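Local coordinates for protein hemoglobin subunit beta (Isurus oxyrinchus, PDB 3MKB) that binds haem and, as the beta subunit of a tetrameric shark haemoglobin, probably carries oxygen reversibly in the blood, at residues V71-V76 and A130-Q134. Coordinates in Å, arbitrary orientation, origin at the centre of the assembly. Residue numbers count along the deposited sequence, not the author numbering.
Sequences VKAEFV and AISSQ. With HEM (protoporphyrin IX containing Fe), chain F.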
loop_
_atom_site.group_PDB
_atom_site.type_symbol
_atom_site.label_atom_id
_atom_site.label_comp_id
_atom_site.label_asym_id
_atom_site.label_seq_id
_atom_site.Cartn_x
_atom_site.Cartn_y
_atom_site.Cartn_z
ATOM N N VAL B 71 4.666 -13.364 19.817
ATOM C CA VAL B 71 5.132 -11.979 19.805
ATOM C C VAL B 71 4.004 -11.018 20.190
ATOM O O VAL B 71 4.212 -10.118 21.000
ATOM C CB VAL B 71 5.790 -11.566 18.454
ATOM C CG1 VAL B 71 6.213 -10.096 18.466
ATOM C CG2 VAL B 71 6.996 -12.450 18.152
ATOM N N LYS B 72 2.842 -11.214 19.581
ATOM C CA LYS B 72 1.653 -10.407 19.782
ATOM C C LYS B 72 1.463 -10.145 21.295
ATOM O O LYS B 72 1.457 -8.986 21.749
ATOM C CB LYS B 72 0.465 -11.193 19.202
ATOM C CG LYS B 72 -0.902 -10.486 19.102
ATOM C CD LYS B 72 -1.194 -9.896 17.698
ATOM C CE LYS B 72 -1.679 -10.933 16.662
ATOM N NZ LYS B 72 -2.459 -10.274 15.546
ATOM N N ALA B 73 1.347 -11.247 22.050
ATOM C CA ALA B 73 1.227 -11.215 23.513
ATOM C C ALA B 73 2.338 -10.429 24.280
ATOM O O ALA B 73 2.064 -9.895 25.355
ATOM C CB ALA B 73 1.097 -12.655 24.043
ATOM N N GLU B 74 3.561 -10.333 23.745
ATOM C CA GLU B 74 4.632 -9.625 24.465
ATOM C C GLU B 74 4.661 -8.148 24.096
ATOM O O GLU B 74 5.359 -7.333 24.730
ATOM C CB GLU B 74 6.022 -10.260 24.244
ATOM C CG GLU B 74 6.056 -11.815 24.118
ATOM C CD GLU B 74 6.085 -12.599 25.442
ATOM O OE1 GLU B 74 6.601 -12.098 26.482
ATOM O OE2 GLU B 74 5.617 -13.755 25.427
ATOM N N PHE B 75 3.897 -7.787 23.076
ATOM C CA PHE B 75 3.990 -6.434 22.583
ATOM C C PHE B 75 2.810 -5.539 23.013
ATOM O O PHE B 75 2.732 -4.369 22.616
ATOM C CB PHE B 75 4.201 -6.469 21.041
ATOM C CG PHE B 75 5.646 -6.421 20.614
ATOM C CD1 PHE B 75 6.118 -5.351 19.846
ATOM C CD2 PHE B 75 6.550 -7.435 20.971
ATOM C CE1 PHE B 75 7.456 -5.259 19.439
ATOM C CE2 PHE B 75 7.894 -7.357 20.568
ATOM C CZ PHE B 75 8.348 -6.266 19.790
ATOM N N VAL B 76 1.903 -6.078 23.841
ATOM C CA VAL B 76 0.699 -5.323 24.265
ATOM C C VAL B 76 1.020 -3.934 24.797
ATOM O O VAL B 76 0.505 -2.920 24.279
ATOM C CB VAL B 76 -0.253 -6.126 25.229
ATOM C CG1 VAL B 76 -1.648 -5.492 25.255
ATOM C CG2 VAL B 76 -0.400 -7.525 24.775
ATOM N N ALA B 130 2.248 -7.150 15.558
ATOM C CA ALA B 130 2.269 -7.148 17.030
ATOM C C ALA B 130 2.228 -5.733 17.632
ATOM O O ALA B 130 1.446 -5.455 18.559
ATOM C CB ALA B 130 3.474 -7.876 17.523
ATOM N N ILE B 131 3.080 -4.848 17.110
ATOM C CA ILE B 131 3.145 -3.478 17.564
ATOM C C ILE B 131 1.963 -2.601 17.038
ATOM O O ILE B 131 1.648 -1.542 17.625
ATOM C CB ILE B 131 4.533 -2.846 17.276
ATOM C CG1 ILE B 131 4.783 -1.642 18.197
ATOM C CG2 ILE B 131 4.746 -2.634 15.714
ATOM C CD1 ILE B 131 6.181 -1.016 18.065
ATOM N N SER B 132 1.268 -3.082 16.009
ATOM C CA SER B 132 0.048 -2.420 15.505
ATOM C C SER B 132 -1.253 -2.836 16.172
ATOM O O SER B 132 -2.281 -2.194 15.953
ATOM C CB SER B 132 -0.105 -2.607 13.991
ATOM O OG SER B 132 1.053 -2.177 13.317
ATOM N N SER B 133 -1.213 -3.866 17.008
ATOM C CA SER B 133 -2.448 -4.531 17.431
ATOM C C SER B 133 -3.347 -3.682 18.353
ATOM O O SER B 133 -4.571 -3.806 18.333
ATOM C CB SER B 133 -2.145 -5.895 18.070
ATOM O OG SER B 133 -3.367 -6.628 18.266
ATOM N N GLN B 134 -2.749 -2.754 19.096
ATOM C CA GLN B 134 -3.539 -1.911 19.988
ATOM C C GLN B 134 -3.925 -0.562 19.422
ATOM O O GLN B 134 -4.329 0.327 20.177
ATOM C CB GLN B 134 -2.767 -1.706 21.280
ATOM C CG GLN B 134 -2.455 -3.039 21.953
ATOM C CD GLN B 134 -3.728 -3.796 22.354
ATOM O OE1 GLN B 134 -3.788 -5.033 22.243
ATOM N NE2 GLN B 134 -4.749 -3.055 22.834
HETATM C CHA HEM F . 9.656 3.896 22.021
HETATM C CHB HEM F . 10.017 -0.504 20.079
HETATM C CHC HEM F . 8.963 1.450 15.840
HETATM C CHD HEM F . 8.864 5.956 17.723
HETATM C C1A HEM F . 9.747 2.552 21.838
HETATM C C2A HEM F . 9.857 1.614 22.905
HETATM C C3A HEM F . 9.977 0.414 22.370
HETATM C C4A HEM F . 9.934 0.554 20.959
HETATM C CMA HEM F . 10.125 -0.909 23.153
HETATM C CAA HEM F . 9.880 1.941 24.416
HETATM C CBA HEM F . 8.463 2.098 24.952
HETATM C CGA HEM F . 8.545 2.275 26.460
HETATM O O1A HEM F . 8.716 1.266 27.191
HETATM O O2A HEM F . 8.446 3.421 26.930
HETATM C C1B HEM F . 9.781 -0.403 18.752
HETATM C C2B HEM F . 9.788 -1.490 17.776
HETATM C C3B HEM F . 9.498 -0.913 16.595
HETATM C C4B HEM F . 9.298 0.529 16.793
HETATM C CMB HEM F . 10.077 -3.010 18.006
HETATM C CAB HEM F . 9.373 -1.633 15.244
HETATM C CBB HEM F . 8.234 -1.407 14.575
HETATM C C1C HEM F . 8.878 2.838 15.978
HETATM C C2C HEM F . 8.731 3.805 14.912
HETATM C C3C HEM F . 8.735 5.023 15.434
HETATM C C4C HEM F . 8.847 4.898 16.852
HETATM C CMC HEM F . 8.636 3.539 13.409
HETATM C CAC HEM F . 8.582 6.362 14.675
HETATM C CBC HEM F . 9.222 6.595 13.504
HETATM C C1D HEM F . 9.136 5.841 19.048
HETATM C C2D HEM F . 9.324 6.922 19.996
HETATM C C3D HEM F . 9.576 6.239 21.326
HETATM C C4D HEM F . 9.518 4.830 21.057
HETATM C CMD HEM F . 9.292 8.440 19.724
HETATM C CAD HEM F . 9.858 6.861 22.717
HETATM C CBD HEM F . 11.315 7.239 22.853
HETATM C CGD HEM F . 11.393 8.069 24.144
HETATM O O1D HEM F . 12.038 7.589 25.114
HETATM O O2D HEM F . 10.824 9.211 24.259
HETATM N NA HEM F . 9.799 1.883 20.628
HETATM N NB HEM F . 9.471 0.777 18.130
HETATM N NC HEM F . 8.945 3.545 17.170
HETATM N ND HEM F . 9.240 4.640 19.720
HETATM FE FE HEM F . 9.235 2.731 18.877
HETATM O O HOH W 1 0.750 -6.578 20.798
HETATM O O HOH W 2 11.264 2.942 18.045
#
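Apolar contact centres on Ala130, whose CA lies 4.3 Å from Lys72 CA, consistent with a small side chain here. Its CB, directed at 71-76, lies 3.6 Å from Val71 CG1, 3.9 Å from Lys72 CA and 3.9 Å from Phe75 CB. Beside it, Phe75 CD1 meets Ile131 CB at 3.9 Å, and that CB lies near the ring plane, at the edge. Both residues continue to the haem, Phe75 CE1 reaching HEM CMB at 3.7 Å and Ile131 CD1 reaching HEM C3B at 3.6 Å. This is the globin fold's proximal side, where helix 71-74 and the start of helix 76-85 pack against the end of helix 114-132; Ile131 also touches His82. Between the two segments the polar link is indirect: water 1 donates hydrogen bonds to Lys72 O (2.7 Å) and Ala130 O (2.6 Å), whereas Ser79 of helix 76-85 hydrogen-bonds Ile131 and Gln134 directly. Toward the periphery carbon meets polar oxygen: Val76 CG1 3.7 Å from Gln134 OE1 and Lys72 CD 4.0 Å from Ser133 OG.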